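Local coordinates for protein Abbfa_003403 (Acinetobacter baumannii, PDB 4ZXH) that is a four-domain nonribosomal peptide synthetase that probably activates an amino acid, carries it on phosphopantetheine, and condenses and releases the product, at residues A577-I582 with V594-L599; G535-R540 with I582-E587. All coordinates share one frame; numbering follows the deposited sequence.

In the fold
Both interactions lie in a four-stranded parallel sheet of the adenylation domain, ordered 557-560, 533-537, 581-584, 598-600, and both use strand 581-584. Interaction 1 joins it to the edge strand 598-600 and is only partly buried; interaction 2 joins it to strand 533-537 inside the sheet and is almost wholly buried. Ile582 is common to both, its backbone N and O turned to Pro597 and Leu599, while Val581 O on the other edge accepts a probable bond from Gly535 N. The chemistry differs accordingly: two backbone bonds with valine, isoleucine, proline and leucine packing in 577-582 with 594-599, against backbone bonds supplemented by threonine and glutamine side chains in 535-540 with 582-587.

Interaction 1: residues A577-I582 with V594-L599; sequences AEPKVI and VSVPRL
The two segments meet as short parallel strands, Ile582 bridged to Arg598, with 598-599 at the edge of the four-stranded parallel sheet of the adenylation domain. Ile582 grips the partner with both of its backbone polar atoms. Its N donates to Pro597 O at 2.9 Å, with that oxygen met in the carbonyl plane, and its O receives Leu599 N, also at 2.9 Å, in a straighter bond (168° at the hydrogen) whose donor sits above the carbonyl plane. This ladder is short: ahead of it both segments are largely loop, and the contact passes to side chains.

On the face carrying Ile582, CG1 lies anti to the carbonyl carbon (chi1 -67°) and the chain is extended beyond it, so that CG1 and CD1 reach toward the two valines of the loop. Val596 CG1, anti to its own backbone N, lies 3.8 Å from Ile582 CG1, the two side chains crossing at about a right angle. Val594 CG2 meets Ile582 CD1 at 4.0 Å from a second direction, again nearly perpendicular, and it also lies over one face of the Arg598 guanidinium, offset toward the rim. That guanidinium is held by NH1, which bonds to Leu592 O. Ile574 packs against both Ile582 and Val596, so helix 567-577 covers Ile582 and the loop before strand 598-600.

Val581 serves the other face. Its CG1 takes the crowded position between N and the carbonyl carbon (chi1 80°), which sets CG2 anti to N and sends it across to 597-599, where it lies 3.4 Å from Pro597 O. The same CG2 meets the branch point of the leucine crosswise, at 3.7 Å from Leu599 CG.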
loop_
_atom_site.group_PDB
_atom_site.type_symbol
_atom_site.label_atom_id
_atom_site.label_comp_id
_atom_site.label_asym_id
_atom_site.label_seq_id
_atom_site.Cartn_x
_atom_site.Cartn_y
_atom_site.Cartn_z
ATOM N N ALA A 577 23.606 -41.649 -4.325
ATOM C CA ALA A 577 22.860 -42.514 -5.237
ATOM C C ALA A 577 23.534 -43.866 -5.455
ATOM O O ALA A 577 22.877 -44.824 -5.858
ATOM C CB ALA A 577 22.644 -41.808 -6.585
ATOM N N GLU A 578 24.834 -43.941 -5.179
ATOM C CA GLU A 578 25.601 -45.181 -5.320
ATOM C C GLU A 578 25.325 -45.913 -6.632
ATOM O O GLU A 578 24.977 -47.086 -6.613
ATOM C CB GLU A 578 25.312 -46.106 -4.141
ATOM C CG GLU A 578 25.660 -45.471 -2.802
ATOM C CD GLU A 578 25.193 -46.277 -1.599
ATOM O OE1 GLU A 578 24.280 -47.119 -1.745
ATOM O OE2 GLU A 578 25.744 -46.057 -0.499
ATOM N N PRO A 579 25.495 -45.226 -7.775
ATOM C CA PRO A 579 25.120 -45.814 -9.068
ATOM C C PRO A 579 26.054 -46.928 -9.533
ATOM O O PRO A 579 27.252 -46.939 -9.212
ATOM C CB PRO A 579 25.188 -44.621 -10.026
ATOM C CG PRO A 579 26.212 -43.716 -9.423
ATOM C CD PRO A 579 26.214 -43.948 -7.935
ATOM N N LYS A 580 25.492 -47.863 -10.289
ATOM C CA LYS A 580 26.243 -49.003 -10.805
ATOM C C LYS A 580 27.304 -48.540 -11.777
ATOM O O LYS A 580 28.408 -49.063 -11.796
ATOM C CB LYS A 580 25.306 -49.988 -11.504
ATOM C CG LYS A 580 25.974 -51.238 -12.033
ATOM C CD LYS A 580 26.399 -52.133 -10.894
ATOM C CE LYS A 580 26.452 -53.609 -11.300
ATOM N NZ LYS A 580 25.103 -54.256 -11.217
ATOM N N VAL A 581 26.937 -47.557 -12.594
ATOM C CA VAL A 581 27.772 -47.085 -13.682
ATOM C C VAL A 581 27.375 -45.649 -13.987
ATOM O O VAL A 581 26.286 -45.216 -13.610
ATOM C CB VAL A 581 27.620 -47.981 -14.949
ATOM C CG1 VAL A 581 26.367 -47.619 -15.726
ATOM C CG2 VAL A 581 28.823 -47.854 -15.847
ATOM N N ILE A 582 28.262 -44.904 -14.642
ATOM C CA ILE A 582 27.928 -43.571 -15.166
ATOM C C ILE A 582 28.008 -43.615 -16.688
ATOM O O ILE A 582 29.081 -43.874 -17.247
ATOM C CB ILE A 582 28.884 -42.476 -14.631
ATOM C CG1 ILE A 582 28.694 -42.267 -13.122
ATOM C CG2 ILE A 582 28.690 -41.176 -15.390
ATOM C CD1 ILE A 582 29.825 -41.485 -12.482
ATOM N N VAL A 594 36.071 -39.888 -9.983
ATOM C CA VAL A 594 35.140 -40.622 -9.139
ATOM C C VAL A 594 35.459 -42.107 -9.151
ATOM O O VAL A 594 35.952 -42.651 -10.141
ATOM C CB VAL A 594 33.661 -40.401 -9.573
ATOM C CG1 VAL A 594 33.183 -39.010 -9.160
ATOM C CG2 VAL A 594 33.498 -40.614 -11.079
ATOM N N SER A 595 35.182 -42.757 -8.029
ATOM C CA SER A 595 35.427 -44.180 -7.895
ATOM C C SER A 595 34.198 -44.961 -8.354
ATOM O O SER A 595 33.607 -45.724 -7.594
ATOM C CB SER A 595 35.786 -44.511 -6.449
ATOM O OG SER A 595 37.025 -43.912 -6.094
ATOM N N VAL A 596 33.810 -44.737 -9.606
ATOM C CA VAL A 596 32.618 -45.343 -10.187
ATOM C C VAL A 596 32.873 -45.622 -11.662
ATOM O O VAL A 596 33.350 -44.750 -12.373
ATOM C CB VAL A 596 31.375 -44.429 -10.042
ATOM C CG1 VAL A 596 30.234 -44.935 -10.897
ATOM C CG2 VAL A 596 30.947 -44.315 -8.597
ATOM N N PRO A 597 32.571 -46.846 -12.125
ATOM C CA PRO A 597 32.779 -47.205 -13.531
ATOM C C PRO A 597 32.078 -46.264 -14.496
ATOM O O PRO A 597 30.982 -45.788 -14.209
ATOM C CB PRO A 597 32.185 -48.611 -13.622
ATOM C CG PRO A 597 32.325 -49.155 -12.265
ATOM C CD PRO A 597 32.091 -47.997 -11.337
ATOM N N ARG A 598 32.717 -46.004 -15.631
ATOM C CA ARG A 598 32.162 -45.124 -16.649
ATOM C C ARG A 598 32.011 -45.909 -17.947
ATOM O O ARG A 598 32.835 -46.759 -18.251
ATOM C CB ARG A 598 33.061 -43.893 -16.841
ATOM C CG ARG A 598 33.827 -43.522 -15.571
ATOM C CD ARG A 598 35.258 -43.064 -15.867
ATOM N NE ARG A 598 36.048 -42.918 -14.645
ATOM C CZ ARG A 598 36.406 -41.754 -14.107
ATOM N NH1 ARG A 598 36.045 -40.606 -14.677
ATOM N NH2 ARG A 598 37.124 -41.735 -12.989
ATOM N N LEU A 599 30.936 -45.636 -18.680
ATOM C CA LEU A 599 30.699 -46.216 -19.993
ATOM C C LEU A 599 30.483 -45.147 -21.058
ATOM O O LEU A 599 29.685 -44.225 -20.884
ATOM C CB LEU A 599 29.483 -47.125 -19.964
ATOM C CG LEU A 599 29.665 -48.513 -19.389
ATOM C CD1 LEU A 599 28.298 -49.163 -19.351
ATOM C CD2 LEU A 599 30.613 -49.290 -20.253
#

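Interaction 2: residues G535-R540 with I582-E587; sequences GLMLDR and ILTQTE
This is a buried pairing of two inner strands, 533-537 and 581-584, in the four-stranded parallel sheet of the adenylation domain, continued toward the C-terminal ends of the segments by side-chain bonds. The axes of 535-537 and 582-584 approach to 4.4 Å and cross at -21°. Leu583 provides both backbone bonds: its N donates to Gly535 O at 2.6 Å, from above the carbonyl plane, and its O accepts Met537 N at 2.9 Å, almost straight and in plane. Gly535 CA lies 4.1 Å from Ile582 CA.

Beta-alpha-beta crossovers build the sheet: 533-537 leads through helix 543-553 to 557-560, which leads through helix 567-577 to 581-584. Helix 543-553 packs on the face carrying Leu536 and Leu583, leucines that lie side by side, CD1 of Leu536 being 4.0 Å from CD2 of Leu583.

Further along, Thr584 OG1, anti to its backbone N (chi1 176°), donates to Met537 O at 3.0 Å, in the carbonyl plane. Gln585 puts CG in the crowded position and then extends, so that OE1 accepts Asp539 N at 2.9 Å, the donor well above the amide plane. The Asp539 carboxylate stands perpendicular to that amide.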
loop_
_atom_site.group_PDB
_atom_site.type_symbol
_atom_site.label_atom_id
_atom_site.label_comp_id
_atom_site.label_asym_id
_atom_site.label_seq_id
_atom_site.Cartn_x
_atom_site.Cartn_y
_atom_site.Cartn_z
ATOM N N GLY A 535 24.013 -43.646 -13.657
ATOM C CA GLY A 535 24.346 -42.237 -13.787
ATOM C C GLY A 535 24.302 -41.825 -15.246
ATOM O O GLY A 535 24.762 -42.553 -16.125
ATOM N N LEU A 536 23.731 -40.662 -15.512
ATOM C CA LEU A 536 23.622 -40.181 -16.879
ATOM C C LEU A 536 24.236 -38.798 -17.019
ATOM O O LEU A 536 23.673 -37.811 -16.533
ATOM C CB LEU A 536 22.165 -40.155 -17.313
ATOM C CG LEU A 536 21.939 -39.785 -18.772
ATOM C CD1 LEU A 536 22.744 -40.703 -19.681
ATOM C CD2 LEU A 536 20.442 -39.881 -19.068
ATOM N N MET A 537 25.391 -38.732 -17.679
ATOM C CA MET A 537 26.126 -37.481 -17.836
ATOM C C MET A 537 26.337 -37.174 -19.319
ATOM O O MET A 537 27.389 -37.506 -19.876
ATOM C CB MET A 537 27.470 -37.560 -17.102
ATOM C CG MET A 537 28.155 -36.227 -16.879
ATOM S SD MET A 537 29.811 -36.350 -16.156
ATOM C CE MET A 537 29.449 -36.860 -14.487
ATOM N N LEU A 538 25.342 -36.540 -19.948
ATOM C CA LEU A 538 25.369 -36.268 -21.394
ATOM C C LEU A 538 25.266 -34.790 -21.775
ATOM O O LEU A 538 24.808 -33.971 -20.984
ATOM C CB LEU A 538 24.229 -37.018 -22.088
ATOM C CG LEU A 538 24.234 -38.545 -22.018
ATOM C CD1 LEU A 538 23.187 -39.129 -22.963
ATOM C CD2 LEU A 538 25.619 -39.108 -22.317
ATOM N N ASP A 539 25.695 -34.466 -22.996
ATOM C CA ASP A 539 25.401 -33.174 -23.626
ATOM C C ASP A 539 24.068 -33.262 -24.345
ATOM O O ASP A 539 23.603 -34.357 -24.662
ATOM C CB ASP A 539 26.487 -32.764 -24.618
ATOM C CG ASP A 539 27.635 -32.022 -23.962
ATOM O OD1 ASP A 539 27.396 -31.346 -22.939
ATOM O OD2 ASP A 539 28.780 -32.114 -24.470
ATOM N N ARG A 540 23.451 -32.119 -24.621
ATOM C CA ARG A 540 22.126 -32.137 -25.226
ATOM C C ARG A 540 22.181 -32.503 -26.702
ATOM O O ARG A 540 22.175 -31.640 -27.573
ATOM C CB ARG A 540 21.433 -30.789 -25.027
ATOM C CG ARG A 540 21.237 -30.467 -23.562
ATOM C CD ARG A 540 20.405 -29.240 -23.361
ATOM N NE ARG A 540 19.042 -29.413 -23.846
ATOM C CZ ARG A 540 18.099 -30.120 -23.229
ATOM N NH1 ARG A 540 18.353 -30.747 -22.087
ATOM N NH2 ARG A 540 16.888 -30.198 -23.767
ATOM N N ILE A 582 28.262 -44.904 -14.642
ATOM C CA ILE A 582 27.928 -43.571 -15.166
ATOM C C ILE A 582 28.008 -43.615 -16.688
ATOM O O ILE A 582 29.081 -43.874 -17.247
ATOM C CB ILE A 582 28.884 -42.476 -14.631
ATOM C CG1 ILE A 582 28.694 -42.267 -13.122
ATOM C CG2 ILE A 582 28.690 -41.176 -15.390
ATOM C CD1 ILE A 582 29.825 -41.485 -12.482
ATOM N N LEU A 583 26.871 -43.417 -17.354
ATOM C CA LEU A 583 26.833 -43.459 -18.815
ATOM C C LEU A 583 27.051 -42.047 -19.307
ATOM O O LEU A 583 26.249 -41.159 -19.037
ATOM C CB LEU A 583 25.503 -44.032 -19.331
ATOM C CG LEU A 583 25.264 -44.135 -20.848
ATOM C CD1 LEU A 583 26.087 -45.223 -21.538
ATOM C CD2 LEU A 583 23.777 -44.312 -21.137
ATOM N N THR A 584 28.155 -41.840 -20.010
ATOM C CA THR A 584 28.576 -40.503 -20.415
ATOM C C THR A 584 29.058 -40.536 -21.865
ATOM O O THR A 584 28.908 -41.546 -22.537
ATOM C CB THR A 584 29.680 -39.993 -19.489
ATOM O OG1 THR A 584 30.156 -38.725 -19.948
ATOM C CG2 THR A 584 30.834 -40.990 -19.453
ATOM N N GLN A 585 29.627 -39.450 -22.370
ATOM C CA GLN A 585 30.091 -39.471 -23.756
ATOM C C GLN A 585 31.598 -39.297 -23.799
ATOM O O GLN A 585 32.200 -38.909 -22.801
ATOM C CB GLN A 585 29.379 -38.403 -24.607
ATOM C CG GLN A 585 29.430 -36.983 -24.074
ATOM C CD GLN A 585 28.416 -36.064 -24.744
ATOM O OE1 GLN A 585 27.199 -36.261 -24.626
ATOM N NE2 GLN A 585 28.915 -35.058 -25.463
ATOM N N THR A 586 32.194 -39.587 -24.957
ATOM C CA THR A 586 33.652 -39.641 -25.127
ATOM C C THR A 586 34.417 -38.485 -24.488
ATOM O O THR A 586 35.308 -38.708 -23.666
ATOM C CB THR A 586 34.022 -39.677 -26.613
ATOM O OG1 THR A 586 33.220 -40.660 -27.280
ATOM C CG2 THR A 586 35.503 -39.992 -26.791
ATOM N N GLU A 587 34.056 -37.257 -24.866
ATOM C CA GLU A 587 34.722 -36.040 -24.384
ATOM C C GLU A 587 34.818 -35.913 -22.855
ATOM O O GLU A 587 35.706 -35.231 -22.341
ATOM C CB GLU A 587 34.005 -34.799 -24.916
ATOM C CG GLU A 587 33.865 -34.700 -26.429
ATOM C CD GLU A 587 32.653 -35.444 -26.988
ATOM O OE1 GLU A 587 32.192 -36.425 -26.364
ATOM O OE2 GLU A 587 32.143 -35.017 -28.053
#